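Local coordinates for protein iota-carrageenase (PDB 1H80) that hydrolyses the beta-1,4 linkages of iota-carrageenan, a sulfated galactan of red algal cell walls, from within the chain and with inversion of anomeric configuration, at residues A[100-105]-A[135-140]. Numbering follows the deposited sequence.
Sequences FEVGVN and FKLGDV
Phe100 and Phe135 occupy equivalent places on neighbouring parallel strands, and their rings meet obliquely, with planes at 43°. CD2 of Phe100 sits over one face of the Phe135 ring, displaced toward the rim and 3.5 Å from Phe135 CZ, while Val102 CG2 reaches the edge of that same ring, near its plane. Val102 and Leu137 repeat the apolar pairing two residues on: their side chains run side by side, and Leu137 CD2 lies 3.7 Å from Val102 CB. The other branch of Val102, CG1, anti to the backbone N (chi1 -166°), meets Val140 CG2 at 3.6 Å. On the face that carries Glu101 and Lys136, Val104 CG2, from just past the strand, packs against the aliphatic part of Lys136, 3.8 Å from its CG; the two side chains cross at about a right angle.

Backbone bonds set this register. Lys136 is held through its backbone N-H and C=O, its N giving to Phe100 O and its O accepting from Val102 N, the latter bond nearly straight at 169°. Gly138 N continues the series to Val102 O. Where the strands give way to the turn, Asp139 N donates to Gly103 O at 2.7 Å but approaches from above the carbonyl plane. Gly103 and Gly138, neither with a side chain, let the two backbones come close here, Gly138 CA lying 3.5 Å from Gly103 O.

Further out, Phe113 contacts both phenylalanine rings, and Ile145 of strand 143-151 touches Phe135 and Leu137. At the inverse gamma turn centred on Asp139, its carboxylate forms salt bridges with Arg109 and Arg167, while Glu101 OE1 is hydrogen-bonded to Gln71 and OE2 salt-bridged to Arg98. Such in-register pairing of apolar residues on successive coils, filling the interior, is characteristic of the right-handed parallel beta-helix of pectate lyase-like enzymes.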
ATOM      1  N   PHE A 100      -3.369  -1.660  15.160  1.00 14.41           N
ATOM      2  CA  PHE A 100      -4.659  -0.997  15.287  1.00 14.14           C
ATOM      3  C   PHE A 100      -5.679  -1.431  14.248  1.00 13.99           C
ATOM      4  O   PHE A 100      -5.366  -1.538  13.064  1.00 14.89           O
ATOM      5  CB  PHE A 100      -4.465   0.515  15.149  1.00 13.25           C
ATOM      6  CG  PHE A 100      -3.287   1.047  15.910  1.00 13.26           C
ATOM      7  CD1 PHE A 100      -3.254   0.982  17.295  1.00 14.07           C
ATOM      8  CD2 PHE A 100      -2.205   1.607  15.236  1.00 13.84           C
ATOM      9  CE1 PHE A 100      -2.157   1.466  18.006  1.00 14.77           C
ATOM     10  CE2 PHE A 100      -1.104   2.094  15.935  1.00 14.76           C
ATOM     11  CZ  PHE A 100      -1.080   2.022  17.324  1.00 15.05           C
ATOM     12  N   GLU A 101      -6.905  -1.668  14.696  1.00 14.05           N
ATOM     13  CA  GLU A 101      -7.977  -2.039  13.787  1.00 14.69           C
ATOM     14  C   GLU A 101      -9.030  -0.949  13.910  1.00 14.12           C
ATOM     15  O   GLU A 101      -9.380  -0.537  15.015  1.00 13.62           O
ATOM     16  CB  GLU A 101      -8.547  -3.408  14.156  1.00 17.23           C
ATOM     17  CG  GLU A 101      -7.504  -4.513  14.053  1.00 20.27           C
ATOM     18  CD  GLU A 101      -8.097  -5.905  14.144  1.00 22.70           C
ATOM     19  OE1 GLU A 101      -8.826  -6.184  15.117  0.50 22.56           O
ATOM     20  OE2 GLU A 101      -7.824  -6.721  13.238  0.50 23.61           O
ATOM     21  N   VAL A 102      -9.515  -0.465  12.773  1.00 12.45           N
ATOM     22  CA  VAL A 102     -10.500   0.607  12.773  1.00 13.45           C
ATOM     23  C   VAL A 102     -11.710   0.245  11.929  1.00 13.14           C
ATOM     24  O   VAL A 102     -11.675   0.341  10.703  1.00 12.70           O
ATOM     25  CB  VAL A 102      -9.887   1.911  12.218  1.00 13.44           C
ATOM     26  CG1 VAL A 102     -10.797   3.092  12.527  1.00 14.52           C
ATOM     27  CG2 VAL A 102      -8.499   2.120  12.804  1.00 14.14           C
ATOM     28  N   GLY A 103     -12.777  -0.186  12.592  1.00 13.13           N
ATOM     29  CA  GLY A 103     -13.989  -0.540  11.884  1.00 13.67           C
ATOM     30  C   GLY A 103     -13.996  -1.963  11.372  1.00 14.59           C
ATOM     31  O   GLY A 103     -14.828  -2.320  10.543  1.00 14.83           O
ATOM     32  N   VAL A 104     -13.072  -2.780  11.863  1.00 15.52           N
ATOM     33  CA  VAL A 104     -13.008  -4.166  11.423  1.00 18.37           C
ATOM     34  C   VAL A 104     -14.106  -4.984  12.085  1.00 20.06           C
ATOM     35  O   VAL A 104     -14.821  -5.732  11.414  1.00 21.40           O
ATOM     36  CB  VAL A 104     -11.641  -4.794  11.753  1.00 18.24           C
ATOM     37  CG1 VAL A 104     -11.649  -6.276  11.390  1.00 19.91           C
ATOM     38  CG2 VAL A 104     -10.544  -4.070  10.987  1.00 18.96           C
ATOM     39  N   ASN A 105     -14.245  -4.824  13.399  1.00 21.12           N
ATOM     40  CA  ASN A 105     -15.248  -5.558  14.166  1.00 22.76           C
ATOM     41  C   ASN A 105     -16.359  -4.678  14.717  1.00 23.06           C
ATOM     42  O   ASN A 105     -17.160  -5.120  15.541  1.00 23.91           O
ATOM     43  CB  ASN A 105     -14.575  -6.301  15.318  1.00 24.53           C
ATOM     44  CG  ASN A 105     -13.518  -7.265  14.838  1.00 26.42           C
ATOM     45  OD1 ASN A 105     -13.809  -8.201  14.092  1.00 28.56           O
ATOM     46  ND2 ASN A 105     -12.278  -7.041  15.256  1.00 27.32           N
ATOM     47  N   PHE A 135      -2.203  -0.495  10.557  1.00 13.37           N
ATOM     48  CA  PHE A 135      -3.639  -0.226  10.600  1.00 13.42           C
ATOM     49  C   PHE A 135      -4.397  -1.108   9.626  1.00 14.20           C
ATOM     50  O   PHE A 135      -3.955  -1.325   8.501  1.00 15.32           O
ATOM     51  CB  PHE A 135      -3.974   1.216  10.186  1.00 13.99           C
ATOM     52  CG  PHE A 135      -3.710   2.247  11.236  1.00 12.82           C
ATOM     53  CD1 PHE A 135      -2.475   2.877  11.316  1.00 13.14           C
ATOM     54  CD2 PHE A 135      -4.710   2.609  12.134  1.00 13.45           C
ATOM     55  CE1 PHE A 135      -2.239   3.859  12.275  1.00 13.66           C
ATOM     56  CE2 PHE A 135      -4.484   3.588  13.099  1.00 13.08           C
ATOM     57  CZ  PHE A 135      -3.246   4.213  13.167  1.00 13.41           C
ATOM     58  N   LYS A 136      -5.538  -1.621  10.067  1.00 14.06           N
ATOM     59  CA  LYS A 136      -6.411  -2.369   9.181  1.00 14.78           C
ATOM     60  C   LYS A 136      -7.708  -1.584   9.304  1.00 14.37           C
ATOM     61  O   LYS A 136      -8.277  -1.477  10.393  1.00 14.18           O
ATOM     62  CB  LYS A 136      -6.632  -3.810   9.631  1.00 15.74           C
ATOM     63  CG  LYS A 136      -7.557  -4.549   8.669  1.00 18.83           C
ATOM     64  CD  LYS A 136      -7.675  -6.029   8.975  1.00 21.87           C
ATOM     65  CE  LYS A 136      -8.597  -6.701   7.969  1.00 24.44           C
ATOM     66  NZ  LYS A 136      -8.716  -8.169   8.195  1.00 27.04           N
ATOM     67  N   LEU A 137      -8.153  -1.008   8.195  1.00 13.20           N
ATOM     68  CA  LEU A 137      -9.367  -0.207   8.188  1.00 13.94           C
ATOM     69  C   LEU A 137     -10.532  -0.990   7.613  1.00 14.59           C
ATOM     70  O   LEU A 137     -10.366  -1.772   6.676  1.00 16.58           O
ATOM     71  CB  LEU A 137      -9.155   1.060   7.359  1.00 14.82           C
ATOM     72  CG  LEU A 137      -7.885   1.860   7.665  1.00 14.55           C
ATOM     73  CD1 LEU A 137      -7.831   3.071   6.752  1.00 16.99           C
ATOM     74  CD2 LEU A 137      -7.866   2.284   9.130  1.00 17.37           C
ATOM     75  N   GLY A 138     -11.708  -0.771   8.192  1.00 13.38           N
ATOM     76  CA  GLY A 138     -12.912  -1.431   7.728  1.00 13.38           C
ATOM     77  C   GLY A 138     -14.039  -0.421   7.618  1.00 12.83           C
ATOM     78  O   GLY A 138     -13.971   0.522   6.822  1.00 13.46           O
ATOM     79  N   ASP A 139     -15.076  -0.613   8.426  1.00 13.18           N
ATOM     80  CA  ASP A 139     -16.229   0.274   8.419  1.00 12.78           C
ATOM     81  C   ASP A 139     -15.951   1.531   9.238  1.00 12.66           C
ATOM     82  O   ASP A 139     -16.399   1.661  10.381  1.00 13.25           O
ATOM     83  CB  ASP A 139     -17.451  -0.446   8.991  1.00 14.43           C
ATOM     84  CG  ASP A 139     -18.744   0.297   8.720  1.00 16.37           C
ATOM     85  OD1 ASP A 139     -18.696   1.491   8.349  1.00 15.99           O
ATOM     86  OD2 ASP A 139     -19.819  -0.316   8.888  1.00 18.86           O
ATOM     87  N   VAL A 140     -15.202   2.449   8.640  1.00 11.44           N
ATOM     88  CA  VAL A 140     -14.860   3.704   9.288  1.00 11.60           C
ATOM     89  C   VAL A 140     -15.056   4.848   8.303  1.00 10.39           C
ATOM     90  O   VAL A 140     -14.720   4.729   7.127  1.00 10.96           O
ATOM     91  CB  VAL A 140     -13.393   3.681   9.808  1.00 11.36           C
ATOM     92  CG1 VAL A 140     -12.430   3.352   8.679  1.00 12.90           C
ATOM     93  CG2 VAL A 140     -13.037   5.021  10.431  1.00 12.32           C
TER